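Local coordinates for protein mediator of RNA polymerase II transcription subunit 18 (Schizosaccharomyces pombe, PDB 3C0T) that serves as a subunit of the Mediator complex, the coactivator that conveys signals from gene-specific regulators to the basal RNA polymerase II machinery, at residues 33-42 / 109-121. Numbering follows the deposited sequence.
Sequences LEFWVVYRPK and VTEFVEKMGYEFS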
ATOM      1  N   LEU A  33      -1.764 -10.363  -1.766  1.00 41.67           N
ATOM      2  CA  LEU A  33      -1.502 -10.345  -3.203  1.00 43.26           C
ATOM      3  C   LEU A  33      -2.648  -9.534  -3.803  1.00 42.95           C
ATOM      4  O   LEU A  33      -3.759 -10.040  -3.961  1.00 42.27           O
ATOM      5  CB  LEU A  33      -1.468 -11.751  -3.804  1.00 41.28           C
ATOM      6  CG  LEU A  33      -0.889 -11.720  -5.229  1.00 43.87           C
ATOM      7  CD1 LEU A  33       0.592 -11.352  -5.162  1.00 41.46           C
ATOM      8  CD2 LEU A  33      -1.061 -13.072  -5.907  1.00 45.02           C
ATOM      9  N   GLU A  34      -2.369  -8.270  -4.118  1.00 41.78           N
ATOM     10  CA  GLU A  34      -3.384  -7.364  -4.659  1.00 41.80           C
ATOM     11  C   GLU A  34      -3.027  -6.773  -6.018  1.00 42.08           C
ATOM     12  O   GLU A  34      -1.854  -6.536  -6.319  1.00 42.86           O
ATOM     13  CB  GLU A  34      -3.618  -6.201  -3.679  1.00 41.68           C
ATOM     14  CG  GLU A  34      -3.813  -6.623  -2.229  1.00 40.03           C
ATOM     15  CD  GLU A  34      -3.720  -5.461  -1.245  1.00 40.60           C
ATOM     16  OE1 GLU A  34      -2.937  -4.509  -1.488  1.00 38.27           O
ATOM     17  OE2 GLU A  34      -4.413  -5.512  -0.207  1.00 41.49           O
ATOM     18  N   PHE A  35      -4.048  -6.531  -6.833  1.00 41.27           N
ATOM     19  CA  PHE A  35      -3.844  -5.914  -8.134  1.00 41.45           C
ATOM     20  C   PHE A  35      -4.435  -4.508  -8.004  1.00 42.94           C
ATOM     21  O   PHE A  35      -5.611  -4.350  -7.660  1.00 42.51           O
ATOM     22  CB  PHE A  35      -4.578  -6.684  -9.234  1.00 40.02           C
ATOM     23  CG  PHE A  35      -4.048  -6.414 -10.612  1.00 41.11           C
ATOM     24  CD1 PHE A  35      -3.232  -7.344 -11.257  1.00 42.66           C
ATOM     25  CD2 PHE A  35      -4.327  -5.215 -11.253  1.00 43.56           C
ATOM     26  CE1 PHE A  35      -2.699  -7.078 -12.526  1.00 44.74           C
ATOM     27  CE2 PHE A  35      -3.797  -4.936 -12.524  1.00 43.86           C
ATOM     28  CZ  PHE A  35      -2.981  -5.872 -13.158  1.00 44.66           C
ATOM     29  N   TRP A  36      -3.611  -3.495  -8.254  1.00 43.51           N
ATOM     30  CA  TRP A  36      -4.047  -2.109  -8.160  1.00 42.39           C
ATOM     31  C   TRP A  36      -4.028  -1.434  -9.515  1.00 44.00           C
ATOM     32  O   TRP A  36      -3.048  -1.549 -10.253  1.00 45.96           O
ATOM     33  CB  TRP A  36      -3.123  -1.299  -7.240  1.00 40.64           C
ATOM     34  CG  TRP A  36      -3.229  -1.614  -5.789  1.00 39.29           C
ATOM     35  CD1 TRP A  36      -2.636  -2.653  -5.131  1.00 35.93           C
ATOM     36  CD2 TRP A  36      -3.971  -0.882  -4.801  1.00 36.60           C
ATOM     37  NE1 TRP A  36      -2.960  -2.612  -3.802  1.00 35.74           N
ATOM     38  CE2 TRP A  36      -3.774  -1.536  -3.567  1.00 36.10           C
ATOM     39  CE3 TRP A  36      -4.779   0.263  -4.839  1.00 36.80           C
ATOM     40  CZ2 TRP A  36      -4.355  -1.085  -2.372  1.00 36.96           C
ATOM     41  CZ3 TRP A  36      -5.363   0.714  -3.649  1.00 38.09           C
ATOM     42  CH2 TRP A  36      -5.142   0.039  -2.430  1.00 37.25           C
ATOM     43  N   VAL A  37      -5.107  -0.728  -9.838  1.00 45.08           N
ATOM     44  CA  VAL A  37      -5.176   0.029 -11.085  1.00 46.96           C
ATOM     45  C   VAL A  37      -5.596   1.434 -10.648  1.00 45.94           C
ATOM     46  O   VAL A  37      -6.555   1.607  -9.888  1.00 45.09           O
ATOM     47  CB  VAL A  37      -6.205  -0.567 -12.099  1.00 47.90           C
ATOM     48  CG1 VAL A  37      -6.119  -2.078 -12.091  1.00 47.82           C
ATOM     49  CG2 VAL A  37      -7.609  -0.116 -11.766  1.00 53.45           C
ATOM     50  N   VAL A  38      -4.854   2.435 -11.102  1.00 44.87           N
ATOM     51  CA  VAL A  38      -5.140   3.808 -10.725  1.00 45.59           C
ATOM     52  C   VAL A  38      -5.693   4.618 -11.892  1.00 47.08           C
ATOM     53  O   VAL A  38      -5.205   4.509 -13.014  1.00 45.80           O
ATOM     54  CB  VAL A  38      -3.858   4.475 -10.180  1.00 45.47           C
ATOM     55  CG1 VAL A  38      -4.150   5.893  -9.721  1.00 45.11           C
ATOM     56  CG2 VAL A  38      -3.293   3.642  -9.035  1.00 43.68           C
ATOM     57  N   TYR A  39      -6.718   5.422 -11.614  1.00 50.30           N
ATOM     58  CA  TYR A  39      -7.357   6.268 -12.624  1.00 52.58           C
ATOM     59  C   TYR A  39      -7.297   7.731 -12.228  1.00 54.22           C
ATOM     60  O   TYR A  39      -7.513   8.089 -11.070  1.00 54.03           O
ATOM     61  CB  TYR A  39      -8.824   5.885 -12.821  1.00 53.42           C
ATOM     62  CG  TYR A  39      -9.022   4.632 -13.630  1.00 56.04           C
ATOM     63  CD1 TYR A  39      -8.873   3.373 -13.050  1.00 58.45           C
ATOM     64  CD2 TYR A  39      -9.342   4.702 -14.985  1.00 56.72           C
ATOM     65  CE1 TYR A  39      -9.037   2.213 -13.800  1.00 60.16           C
ATOM     66  CE2 TYR A  39      -9.506   3.544 -15.746  1.00 59.67           C
ATOM     67  CZ  TYR A  39      -9.351   2.307 -15.143  1.00 60.61           C
ATOM     68  OH  TYR A  39      -9.508   1.160 -15.883  1.00 65.26           O
ATOM     69  N   ARG A  40      -7.013   8.583 -13.201  1.00 56.25           N
ATOM     70  CA  ARG A  40      -6.924  10.010 -12.936  1.00 59.29           C
ATOM     71  C   ARG A  40      -8.018  10.731 -13.707  1.00 59.45           C
ATOM     72  O   ARG A  40      -8.512  10.224 -14.716  1.00 59.78           O
ATOM     73  CB  ARG A  40      -5.563  10.531 -13.387  1.00 60.73           C
ATOM     74  CG  ARG A  40      -5.367  10.378 -14.869  1.00 63.50           C
ATOM     75  CD  ARG A  40      -4.009  10.826 -15.316  1.00 67.53           C
ATOM     76  NE  ARG A  40      -3.907  10.689 -16.764  1.00 73.39           N
ATOM     77  CZ  ARG A  40      -2.833  11.009 -17.477  1.00 76.02           C
ATOM     78  NH1 ARG A  40      -2.843  10.849 -18.794  1.00 76.84           N
ATOM     79  NH2 ARG A  40      -1.752  11.488 -16.872  1.00 77.70           N
ATOM     80  N   PRO A  41      -8.412  11.925 -13.239  1.00 60.53           N
ATOM     81  CA  PRO A  41      -9.456  12.707 -13.911  1.00 61.60           C
ATOM     82  C   PRO A  41      -9.092  12.941 -15.374  1.00 62.13           C
ATOM     83  O   PRO A  41      -7.939  13.224 -15.690  1.00 62.46           O
ATOM     84  CB  PRO A  41      -9.487  13.995 -13.097  1.00 61.40           C
ATOM     85  CG  PRO A  41      -9.159  13.507 -11.711  1.00 60.20           C
ATOM     86  CD  PRO A  41      -8.002  12.573 -11.979  1.00 60.02           C
ATOM     87  N   LYS A  42     -10.076  12.814 -16.257  1.00 64.97           N
ATOM     88  CA  LYS A  42      -9.870  12.996 -17.696  1.00 68.44           C
ATOM     89  C   LYS A  42      -9.955  14.469 -18.117  1.00 69.06           C
ATOM     90  O   LYS A  42      -9.256  15.334 -17.576  1.00 69.72           O
ATOM     91  CB  LYS A  42     -10.919  12.183 -18.466  1.00 69.97           C
ATOM     92  CG  LYS A  42     -10.619  11.956 -19.938  1.00 71.05           C
ATOM     93  CD  LYS A  42     -11.773  11.216 -20.621  1.00 72.21           C
ATOM     94  CE  LYS A  42     -12.054   9.866 -19.963  1.00 72.75           C
ATOM     95  NZ  LYS A  42     -13.197   9.138 -20.590  1.00 72.66           N
ATOM     96  N   VAL A 109     -16.274  -2.644 -13.174  1.00 72.36           N
ATOM     97  CA  VAL A 109     -16.072  -1.381 -12.476  1.00 69.37           C
ATOM     98  C   VAL A 109     -15.183  -0.434 -13.277  1.00 67.51           C
ATOM     99  O   VAL A 109     -15.449   0.761 -13.375  1.00 67.02           O
ATOM    100  CB  VAL A 109     -15.426  -1.633 -11.111  1.00 69.69           C
ATOM    101  CG1 VAL A 109     -15.100  -0.312 -10.436  1.00 70.76           C
ATOM    102  CG2 VAL A 109     -16.364  -2.471 -10.255  1.00 68.80           C
ATOM    103  N   THR A 110     -14.120  -0.987 -13.839  1.00 66.58           N
ATOM    104  CA  THR A 110     -13.169  -0.242 -14.652  1.00 65.59           C
ATOM    105  C   THR A 110     -13.844   0.707 -15.633  1.00 64.39           C
ATOM    106  O   THR A 110     -13.505   1.887 -15.704  1.00 63.46           O
ATOM    107  CB  THR A 110     -12.273  -1.225 -15.438  1.00 66.80           C
ATOM    108  OG1 THR A 110     -11.216  -1.670 -14.585  1.00 68.30           O
ATOM    109  CG2 THR A 110     -11.705  -0.580 -16.697  1.00 67.59           C
ATOM    110  N   GLU A 111     -14.796   0.181 -16.393  1.00 63.78           N
ATOM    111  CA  GLU A 111     -15.502   0.978 -17.382  1.00 63.82           C
ATOM    112  C   GLU A 111     -16.424   2.006 -16.746  1.00 62.24           C
ATOM    113  O   GLU A 111     -16.633   3.088 -17.296  1.00 61.64           O
ATOM    114  CB  GLU A 111     -16.277   0.051 -18.316  1.00 67.21           C
ATOM    115  CG  GLU A 111     -15.344  -0.912 -19.048  1.00 74.63           C
ATOM    116  CD  GLU A 111     -16.064  -1.995 -19.833  1.00 78.15           C
ATOM    117  OE1 GLU A 111     -15.366  -2.805 -20.485  1.00 79.57           O
ATOM    118  OE2 GLU A 111     -17.316  -2.043 -19.798  1.00 81.21           O
ATOM    119  N   PHE A 112     -16.968   1.679 -15.579  1.00 59.88           N
ATOM    120  CA  PHE A 112     -17.849   2.612 -14.895  1.00 58.45           C
ATOM    121  C   PHE A 112     -17.078   3.853 -14.472  1.00 58.28           C
ATOM    122  O   PHE A 112     -17.584   4.971 -14.578  1.00 56.47           O
ATOM    123  CB  PHE A 112     -18.467   1.978 -13.652  1.00 58.03           C
ATOM    124  CG  PHE A 112     -19.462   2.865 -12.961  1.00 56.05           C
ATOM    125  CD1 PHE A 112     -20.803   2.852 -13.334  1.00 55.19           C
ATOM    126  CD2 PHE A 112     -19.056   3.736 -11.955  1.00 55.24           C
ATOM    127  CE1 PHE A 112     -21.725   3.692 -12.712  1.00 55.29           C
ATOM    128  CE2 PHE A 112     -19.967   4.580 -11.329  1.00 55.24           C
ATOM    129  CZ  PHE A 112     -21.305   4.559 -11.706  1.00 55.11           C
ATOM    130  N   VAL A 113     -15.855   3.663 -13.985  1.00 57.94           N
ATOM    131  CA  VAL A 113     -15.069   4.810 -13.551  1.00 59.22           C
ATOM    132  C   VAL A 113     -14.649   5.661 -14.744  1.00 58.25           C
ATOM    133  O   VAL A 113     -14.489   6.876 -14.615  1.00 58.63           O
ATOM    134  CB  VAL A 113     -13.818   4.389 -12.741  1.00 59.29           C
ATOM    135  CG1 VAL A 113     -14.202   3.347 -11.690  1.00 57.33           C
ATOM    136  CG2 VAL A 113     -12.749   3.871 -13.667  1.00 61.55           C
ATOM    137  N   GLU A 114     -14.468   5.036 -15.905  1.00 58.06           N
ATOM    138  CA  GLU A 114     -14.099   5.794 -17.097  1.00 59.17           C
ATOM    139  C   GLU A 114     -15.303   6.641 -17.488  1.00 59.93           C
ATOM    140  O   GLU A 114     -15.151   7.777 -17.936  1.00 60.93           O
ATOM    141  CB  GLU A 114     -13.715   4.863 -18.252  1.00 59.21           C
ATOM    142  CG  GLU A 114     -12.523   3.979 -17.944  1.00 62.70           C
ATOM    143  CD  GLU A 114     -12.117   3.094 -19.111  1.00 65.46           C
ATOM    144  OE1 GLU A 114     -13.005   2.459 -19.723  1.00 67.07           O
ATOM    145  OE2 GLU A 114     -10.904   3.023 -19.409  1.00 66.25           O
ATOM    146  N   LYS A 115     -16.501   6.085 -17.311  1.00 60.40           N
ATOM    147  CA  LYS A 115     -17.724   6.814 -17.631  1.00 62.11           C
ATOM    148  C   LYS A 115     -17.851   8.053 -16.756  1.00 61.47           C
ATOM    149  O   LYS A 115     -18.382   9.075 -17.187  1.00 62.28           O
ATOM    150  CB  LYS A 115     -18.951   5.935 -17.425  1.00 64.94           C
ATOM    151  CG  LYS A 115     -19.491   5.287 -18.687  1.00 69.52           C
ATOM    152  CD  LYS A 115     -18.578   4.192 -19.216  1.00 72.77           C
ATOM    153  CE  LYS A 115     -19.281   3.395 -20.313  1.00 74.16           C
ATOM    154  NZ  LYS A 115     -18.480   2.226 -20.772  1.00 78.19           N
ATOM    155  N   MET A 116     -17.369   7.959 -15.522  1.00 60.36           N
ATOM    156  CA  MET A 116     -17.423   9.083 -14.596  1.00 59.05           C
ATOM    157  C   MET A 116     -16.463  10.190 -15.005  1.00 58.64           C
ATOM    158  O   MET A 116     -16.442  11.252 -14.388  1.00 59.09           O
ATOM    159  CB  MET A 116     -17.066   8.633 -13.180  1.00 60.00           C
ATOM    160  CG  MET A 116     -18.091   7.747 -12.509  1.00 61.94           C
ATOM    161  SD  MET A 116     -17.640   7.494 -10.781  1.00 64.92           S
ATOM    162  CE  MET A 116     -16.621   6.032 -10.928  1.00 65.75           C
ATOM    163  N   GLY A 117     -15.653   9.934 -16.028  1.00 57.79           N
ATOM    164  CA  GLY A 117     -14.706  10.937 -16.478  1.00 57.11           C
ATOM    165  C   GLY A 117     -13.271  10.698 -16.031  1.00 58.21           C
ATOM    166  O   GLY A 117     -12.531  11.649 -15.766  1.00 58.57           O
ATOM    167  N   TYR A 118     -12.862   9.436 -15.941  1.00 56.42           N
ATOM    168  CA  TYR A 118     -11.499   9.130 -15.528  1.00 54.14           C
ATOM    169  C   TYR A 118     -10.796   8.295 -16.582  1.00 53.62           C
ATOM    170  O   TYR A 118     -11.441   7.575 -17.339  1.00 53.08           O
ATOM    171  CB  TYR A 118     -11.482   8.359 -14.205  1.00 51.87           C
ATOM    172  CG  TYR A 118     -11.956   9.137 -12.998  1.00 50.79           C
ATOM    173  CD1 TYR A 118     -13.315   9.349 -12.765  1.00 49.32           C
ATOM    174  CD2 TYR A 118     -11.041   9.650 -12.077  1.00 50.46           C
ATOM    175  CE1 TYR A 118     -13.752  10.052 -11.638  1.00 50.85           C
ATOM    176  CE2 TYR A 118     -11.466  10.358 -10.948  1.00 50.04           C
ATOM    177  CZ  TYR A 118     -12.821  10.553 -10.735  1.00 49.63           C
ATOM    178  OH  TYR A 118     -13.236  11.244  -9.623  1.00 49.55           O
ATOM    179  N   GLU A 119      -9.473   8.391 -16.628  1.00 52.90           N
ATOM    180  CA  GLU A 119      -8.707   7.605 -17.579  1.00 54.94           C
ATOM    181  C   GLU A 119      -7.592   6.851 -16.861  1.00 52.97           C
ATOM    182  O   GLU A 119      -7.070   7.303 -15.844  1.00 53.13           O
ATOM    183  CB  GLU A 119      -8.119   8.504 -18.676  1.00 57.07           C
ATOM    184  CG  GLU A 119      -7.173   9.577 -18.172  1.00 63.59           C
ATOM    185  CD  GLU A 119      -6.644  10.472 -19.289  1.00 67.96           C
ATOM    186  OE1 GLU A 119      -5.769  11.322 -19.004  1.00 68.89           O
ATOM    187  OE2 GLU A 119      -7.103  10.330 -20.445  1.00 71.09           O
ATOM    188  N   PHE A 120      -7.238   5.693 -17.400  1.00 52.01           N
ATOM    189  CA  PHE A 120      -6.192   4.860 -16.830  1.00 52.26           C
ATOM    190  C   PHE A 120      -4.849   5.576 -16.694  1.00 52.70           C
ATOM    191  O   PHE A 120      -4.351   6.166 -17.651  1.00 53.59           O
ATOM    192  CB  PHE A 120      -6.007   3.610 -17.694  1.00 51.65           C
ATOM    193  CG  PHE A 120      -4.879   2.725 -17.239  1.00 52.89           C
ATOM    194  CD1 PHE A 120      -4.987   1.984 -16.065  1.00 51.16           C
ATOM    195  CD2 PHE A 120      -3.695   2.661 -17.967  1.00 51.77           C
ATOM    196  CE1 PHE A 120      -3.931   1.194 -15.621  1.00 52.07           C
ATOM    197  CE2 PHE A 120      -2.632   1.874 -17.530  1.00 53.82           C
ATOM    198  CZ  PHE A 120      -2.751   1.140 -16.353  1.00 52.99           C
ATOM    199  N   SER A 121      -4.261   5.509 -15.504  1.00 51.68           N
ATOM    200  CA  SER A 121      -2.961   6.121 -15.257  1.00 51.27           C
ATOM    201  C   SER A 121      -1.881   5.037 -15.224  1.00 51.76           C
ATOM    202  O   SER A 121      -1.035   4.959 -16.118  1.00 51.91           O
ATOM    203  CB  SER A 121      -2.967   6.876 -13.927  1.00 51.45           C
ATOM    204  OG  SER A 121      -1.668   7.364 -13.624  1.00 51.18           O
TER
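Val113 sets its CG2 methyl squarely over the middle of the Tyr39 ring, a CH-pi contact 3.7 Å from the centroid. Glu114 lays its CG near CE2 of the same ring. With CG beside the backbone N (chi1 -76°), Tyr39 rises off its strand toward helix 109-115, while its CE2 also packs 4.0 Å from CB of Phe120. Replacing Tyr39 by alanine would remove the ring, and the Val113 methyl would probably be left facing a gap, with less to hold the helix against the strand. At the foot of the Tyr39 side chain, strands 27-41 and 118-133 pair in the antiparallel, curled sheet of the Med18 family, which belongs to the CYTH clan; Gly117, with positive phi, turns the chain from helix into strand. Arg40 and Glu119 exchange backbone bonds both ways, Ser121 N reaches Val38 O, and Lys42 N closes the end on Gly117 O at 2.8 Å. On the other sheet face, away from Tyr39, OE1 of Glu119 receives both NE and NH1 of Arg40, each at 3.0 Å; these hydrogen bonds are weak and bent, within a salt bridge in which the guanidinium and carboxylate planes are 32° apart. Farther out, Trp55 packs against Arg40, Pro41 and Ser121, and Leu56 touches Tyr118.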